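One contact in two related proteins. Structure 1 is aminopeptidase from Aneurinibacillus sp., which probably acts as a zinc-dependent aminopeptidase, a metalloexopeptidase that removes residues from the amino-terminal end of peptides: PDB 2EK8 (chain A, 1.80 Å), residues 241-246 and 301-306. Structure 2 is putative Zn-dependent exopeptidase from Bacteroides vulgatus: PDB 3GUX (chain B, 1.80 Å), residues 130-135 and 203-208. Structure 2 is superposed on structure 1 by the backbone atoms of these residues (RMSD 0.59 Å); each is numbered along its deposited sequence.

Structure 1 (2EK8). With ZN (zinc ion), chain C.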
loop_
_atom_site.group_PDB
_atom_site.type_symbol
_atom_site.label_atom_id
_atom_site.label_comp_id
_atom_site.label_asym_id
_atom_site.label_seq_id
_atom_site.Cartn_x
_atom_site.Cartn_y
_atom_site.Cartn_z
ATOM N N ASP A 241 -3.752 1.454 8.092
ATOM C CA ASP A 241 -2.710 2.428 8.400
ATOM C C ASP A 241 -3.262 3.580 9.244
ATOM O O ASP A 241 -2.970 4.747 8.982
ATOM C CB ASP A 241 -2.120 2.969 7.087
ATOM C CG ASP A 241 -0.920 3.884 7.301
ATOM O OD1 ASP A 241 -0.243 3.775 8.346
ATOM O OD2 ASP A 241 -0.637 4.701 6.396
ATOM N N ALA A 242 -4.073 3.261 10.252
ATOM C CA ALA A 242 -4.609 4.308 11.115
ATOM C C ALA A 242 -3.432 4.963 11.837
ATOM O O ALA A 242 -3.470 6.148 12.157
ATOM C CB ALA A 242 -5.597 3.720 12.127
ATOM N N SER A 243 -2.380 4.184 12.087
ATOM C CA SER A 243 -1.194 4.711 12.760
ATOM C C SER A 243 -0.605 5.862 11.946
ATOM O O SER A 243 -0.299 6.921 12.496
ATOM C CB SER A 243 -0.136 3.610 12.938
ATOM O OG SER A 243 0.374 3.177 11.692
ATOM N N GLY A 244 -0.448 5.642 10.642
ATOM C CA GLY A 244 0.088 6.670 9.761
ATOM C C GLY A 244 -0.809 7.895 9.717
ATOM O O GLY A 244 -0.332 9.027 9.706
ATOM N N VAL A 245 -2.115 7.670 9.670
ATOM C CA VAL A 245 -3.067 8.774 9.658
ATOM C C VAL A 245 -2.921 9.571 10.954
ATOM O O VAL A 245 -2.953 10.802 10.947
ATOM C CB VAL A 245 -4.520 8.261 9.551
ATOM C CG1 VAL A 245 -5.498 9.415 9.743
ATOM C CG2 VAL A 245 -4.741 7.597 8.199
ATOM N N ALA A 246 -2.760 8.856 12.066
ATOM C CA ALA A 246 -2.619 9.487 13.373
ATOM C C ALA A 246 -1.381 10.376 13.437
ATOM O O ALA A 246 -1.443 11.496 13.940
ATOM C CB ALA A 246 -2.557 8.411 14.475
ATOM N N ASP A 301 3.377 4.597 6.936
ATOM C CA ASP A 301 2.539 3.411 6.790
ATOM C C ASP A 301 3.053 2.361 7.765
ATOM O O ASP A 301 4.175 1.870 7.611
ATOM C CB ASP A 301 2.635 2.881 5.349
ATOM C CG ASP A 301 1.476 1.954 4.971
ATOM O OD1 ASP A 301 0.758 1.479 5.873
ATOM O OD2 ASP A 301 1.290 1.694 3.760
ATOM N N MET A 302 2.220 2.035 8.756
ATOM C CA MET A 302 2.524 1.052 9.797
ATOM C C MET A 302 3.667 1.566 10.658
ATOM O O MET A 302 4.816 1.140 10.530
ATOM C CB MET A 302 2.840 -0.305 9.149
ATOM C CG MET A 302 1.644 -0.805 8.332
ATOM S SD MET A 302 1.787 -2.403 7.521
ATOM C CE MET A 302 2.877 -2.034 6.203
ATOM N N VAL A 303 3.321 2.485 11.555
ATOM C CA VAL A 303 4.295 3.129 12.420
ATOM C C VAL A 303 3.933 3.140 13.904
ATOM O O VAL A 303 4.373 4.026 14.641
ATOM C CB VAL A 303 4.523 4.585 11.954
ATOM C CG1 VAL A 303 5.181 4.588 10.576
ATOM C CG2 VAL A 303 3.187 5.333 11.881
ATOM N N GLY A 304 3.150 2.158 14.350
ATOM C CA GLY A 304 2.776 2.130 15.755
ATOM C C GLY A 304 2.573 0.776 16.417
ATOM O O GLY A 304 2.030 0.718 17.518
ATOM N N SER A 305 3.018 -0.305 15.777
ATOM C CA SER A 305 2.832 -1.645 16.343
ATOM C C SER A 305 3.899 -2.089 17.336
ATOM O O SER A 305 5.088 -2.107 17.024
ATOM C CB SER A 305 2.745 -2.687 15.229
ATOM O OG SER A 305 2.561 -3.986 15.776
ATOM N N LYS A 306 3.459 -2.474 18.528
ATOM C CA LYS A 306 4.373 -2.934 19.565
ATOM C C LYS A 306 5.002 -4.263 19.157
ATOM O O LYS A 306 6.002 -4.688 19.738
ATOM C CB LYS A 306 3.623 -3.105 20.893
ATOM C CG LYS A 306 2.603 -4.227 20.888
ATOM C CD LYS A 306 1.801 -4.256 22.184
ATOM C CE LYS A 306 0.862 -5.451 22.215
ATOM N NZ LYS A 306 1.608 -6.730 22.034
HETATM ZN ZN ZN C . -0.536 0.442 4.557
HETATM O O HOH W 1 -0.495 -1.095 3.208
#

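Structure 2 (3GUX).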
loop_
_atom_site.group_PDB
_atom_site.type_symbol
_atom_site.label_atom_id
_atom_site.label_comp_id
_atom_site.label_asym_id
_atom_site.label_seq_id
_atom_site.Cartn_x
_atom_site.Cartn_y
_atom_site.Cartn_z
ATOM N N GLY B 130 -3.346 1.592 7.869
ATOM C CA GLY B 130 -3.848 2.943 7.506
ATOM C C GLY B 130 -3.766 3.983 8.662
ATOM O O GLY B 130 -2.999 4.999 8.619
ATOM N N ALA B 131 -4.550 3.665 9.703
ATOM C CA ALA B 131 -4.793 4.489 10.846
ATOM C C ALA B 131 -3.538 5.040 11.526
ATOM O O ALA B 131 -3.501 6.204 11.851
ATOM C CB ALA B 131 -5.653 3.698 11.889
ATOM N N SER B 132 -2.523 4.197 11.702
ATOM C CA SER B 132 -1.354 4.580 12.505
ATOM C C SER B 132 -0.597 5.713 11.886
ATOM O O SER B 132 -0.252 6.666 12.581
ATOM C CB SER B 132 -0.438 3.365 12.816
ATOM O OG SER B 132 0.254 2.891 11.675
ATOM N N GLY B 133 -0.331 5.638 10.578
ATOM C CA GLY B 133 0.375 6.709 9.895
ATOM C C GLY B 133 -0.450 7.987 9.933
ATOM O O GLY B 133 0.086 9.053 10.226
ATOM N N VAL B 134 -1.749 7.868 9.669
ATOM C CA VAL B 134 -2.638 9.024 9.683
ATOM C C VAL B 134 -2.680 9.665 11.088
ATOM O O VAL B 134 -2.637 10.892 11.229
ATOM C CB VAL B 134 -4.078 8.676 9.230
ATOM C CG1 VAL B 134 -5.023 9.860 9.494
ATOM C CG2 VAL B 134 -4.111 8.267 7.754
ATOM N N GLY B 135 -2.816 8.830 12.114
ATOM C CA GLY B 135 -2.841 9.310 13.475
ATOM C C GLY B 135 -1.615 10.095 13.905
ATOM O O GLY B 135 -1.729 11.136 14.548
ATOM N N ASP B 203 3.722 4.326 7.138
ATOM C CA ASP B 203 2.850 3.160 6.876
ATOM C C ASP B 203 3.095 2.068 7.938
ATOM O O ASP B 203 4.155 1.447 7.962
ATOM C CB ASP B 203 3.112 2.640 5.476
ATOM C CG ASP B 203 2.085 1.630 4.993
ATOM O OD1 ASP B 203 1.204 1.249 5.769
ATOM O OD2 ASP B 203 2.172 1.217 3.797
HETATM N N MSE B 204 2.103 1.824 8.805
HETATM C CA MSE B 204 2.185 0.810 9.890
HETATM C C MSE B 204 3.300 1.142 10.860
HETATM O O MSE B 204 4.353 0.468 10.934
HETATM C CB MSE B 204 2.276 -0.606 9.283
HETATM C CG MSE B 204 0.996 -0.996 8.558
HETATM SE SE MSE B 204 1.298 -2.692 7.654
HETATM C CE MSE B 204 2.380 -1.981 6.169
ATOM N N VAL B 205 3.065 2.256 11.565
ATOM C CA VAL B 205 4.069 2.863 12.440
ATOM C C VAL B 205 3.675 2.885 13.930
ATOM O O VAL B 205 4.257 3.634 14.718
ATOM C CB VAL B 205 4.420 4.308 11.953
ATOM C CG1 VAL B 205 5.230 4.264 10.597
ATOM C CG2 VAL B 205 3.182 5.198 11.868
ATOM N N GLY B 206 2.722 2.038 14.306
ATOM C CA GLY B 206 2.253 1.960 15.664
ATOM C C GLY B 206 2.487 0.680 16.439
ATOM O O GLY B 206 2.200 0.657 17.640
ATOM N N GLY B 207 3.002 -0.371 15.799
ATOM C CA GLY B 207 3.129 -1.663 16.470
ATOM C C GLY B 207 4.169 -1.744 17.569
ATOM O O GLY B 207 5.238 -1.175 17.434
ATOM N N LYS B 208 3.880 -2.491 18.640
ATOM C CA LYS B 208 4.838 -2.663 19.756
ATOM C C LYS B 208 6.157 -3.254 19.248
ATOM O O LYS B 208 6.166 -4.213 18.490
ATOM C CB LYS B 208 4.231 -3.534 20.868
ATOM C CG LYS B 208 5.079 -3.718 22.154
ATOM C CD LYS B 208 4.268 -4.499 23.186
HETATM O O HOH W 2 -0.535 3.145 8.710
#

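Structure 1 (2EK8)
The carboxylates of Asp241 and Asp301 cross obliquely, their planes 31° apart, with Asp241 CG 3.3 Å from Asp301 OD1. Backbone N-H groups reach Asp241 OD1 from opposite faces: Met302 N, 3.0 Å from it, and Gly244 N, whose bond closes an Asx motif. Two donors grip one oxygen, while OD2 accepts from the backbone of His228. The carboxylate of Asp301 binds the zinc ion with both oxygens, OD1 at 2.1 Å, and its OD2 also bonds to Ser346 OG; Asp240, His228 and a water share this metal, as in family M28 peptidases. Ser243 OG, placed between backbone N and carbonyl carbon (chi1 66°), receives an almost straight bond from Val303 N (3.0 Å, 176°) and is bonded to Asn239 O. Val303 CG2 lies 3.5 Å from Ser243 OG. Glycine suits position 304, where a CB would come tight against Ser243 CB, and 244, where one would clash with Asp241 OD1. The contact pins the start of helix 238-255 to the buried loop after strand 294-300.

Structure 2 (3GUX)
Across this contact Ser132 meets Val205, while the carboxylate of Asp203 comes no nearer to segment 130-135 than 5.0 Å, from Asp203 OD1 to Gly130 N. Gly130 has no side chain to offer it. Between the segments sits water 2, which accepts from Gly133 N at 3.1 Å and from Met204 N at 3.0 Å and is weakly bonded to the backbone N and O of Gly130. That water bridges helix and loop through backbone groups of Gly133 and Met204. Asp203 OD2 lies close to Asp252 OD2, perhaps merely the shape of a metal site in which no ion is modelled. Ser132 OG, placed between backbone N and carbonyl carbon (chi1 71°), receives a bond from Val205 N (2.9 Å, 158°). Val205 CG2 lies 3.7 Å from Ser132 OG. Glycine suits position 206, where a CB would come tight against Ser132 CB; Gly206 N is buried here with no partner in the model. The small serine hydroxyl accepts from the loop backbone, and water 2 makes a second, indirect tie.

How the two compare
The chief exchange is Asp241(A) against Gly130(B). CB, CG, OD1 and OD2 of the aspartate have no side-chain counterpart, and the bonds from Gly244(A) N and Met302(A) N to Asp241(A) OD1, each 3.0 Å, are found in structure 1 alone. So is the touch of Asp241(A) OD1 on Asp301(A) CA at 3.2 Å: the nearest atoms of the matching pair, Gly130(B) N and Asp203(B) OD1, are 5.0 Å from each other. Water 2 of structure 2 stands 0.8 Å apart from the place of OD1 after superposition, and accepts from Gly133(B) N, so a water oxygen stands about where the probably charged carboxylate oxygen is. In structure 2 the tie at this point runs through a water rather than a side chain of the helix, and may be looser. The backbone differs here too: the CA atoms are 1.5 Å apart and psi is 44° in Asp241(A) but -64° in Gly130(B). At Ala246(A) against Gly135(B), a buried methyl resting on Ala242(A) O and Ser243(A) O is absent from structure 2; at Ser305(A) against Gly207(B), CB and OG have no counterpart. Ser243(A) and Val303(A) keep their place in Ser132(B) and Val205(B), as does the bond from the valine N to the serine OG. Finally, the zinc ion, bound by Asp301(A) and lying near Asp241(A), is modelled in structure 1 alone.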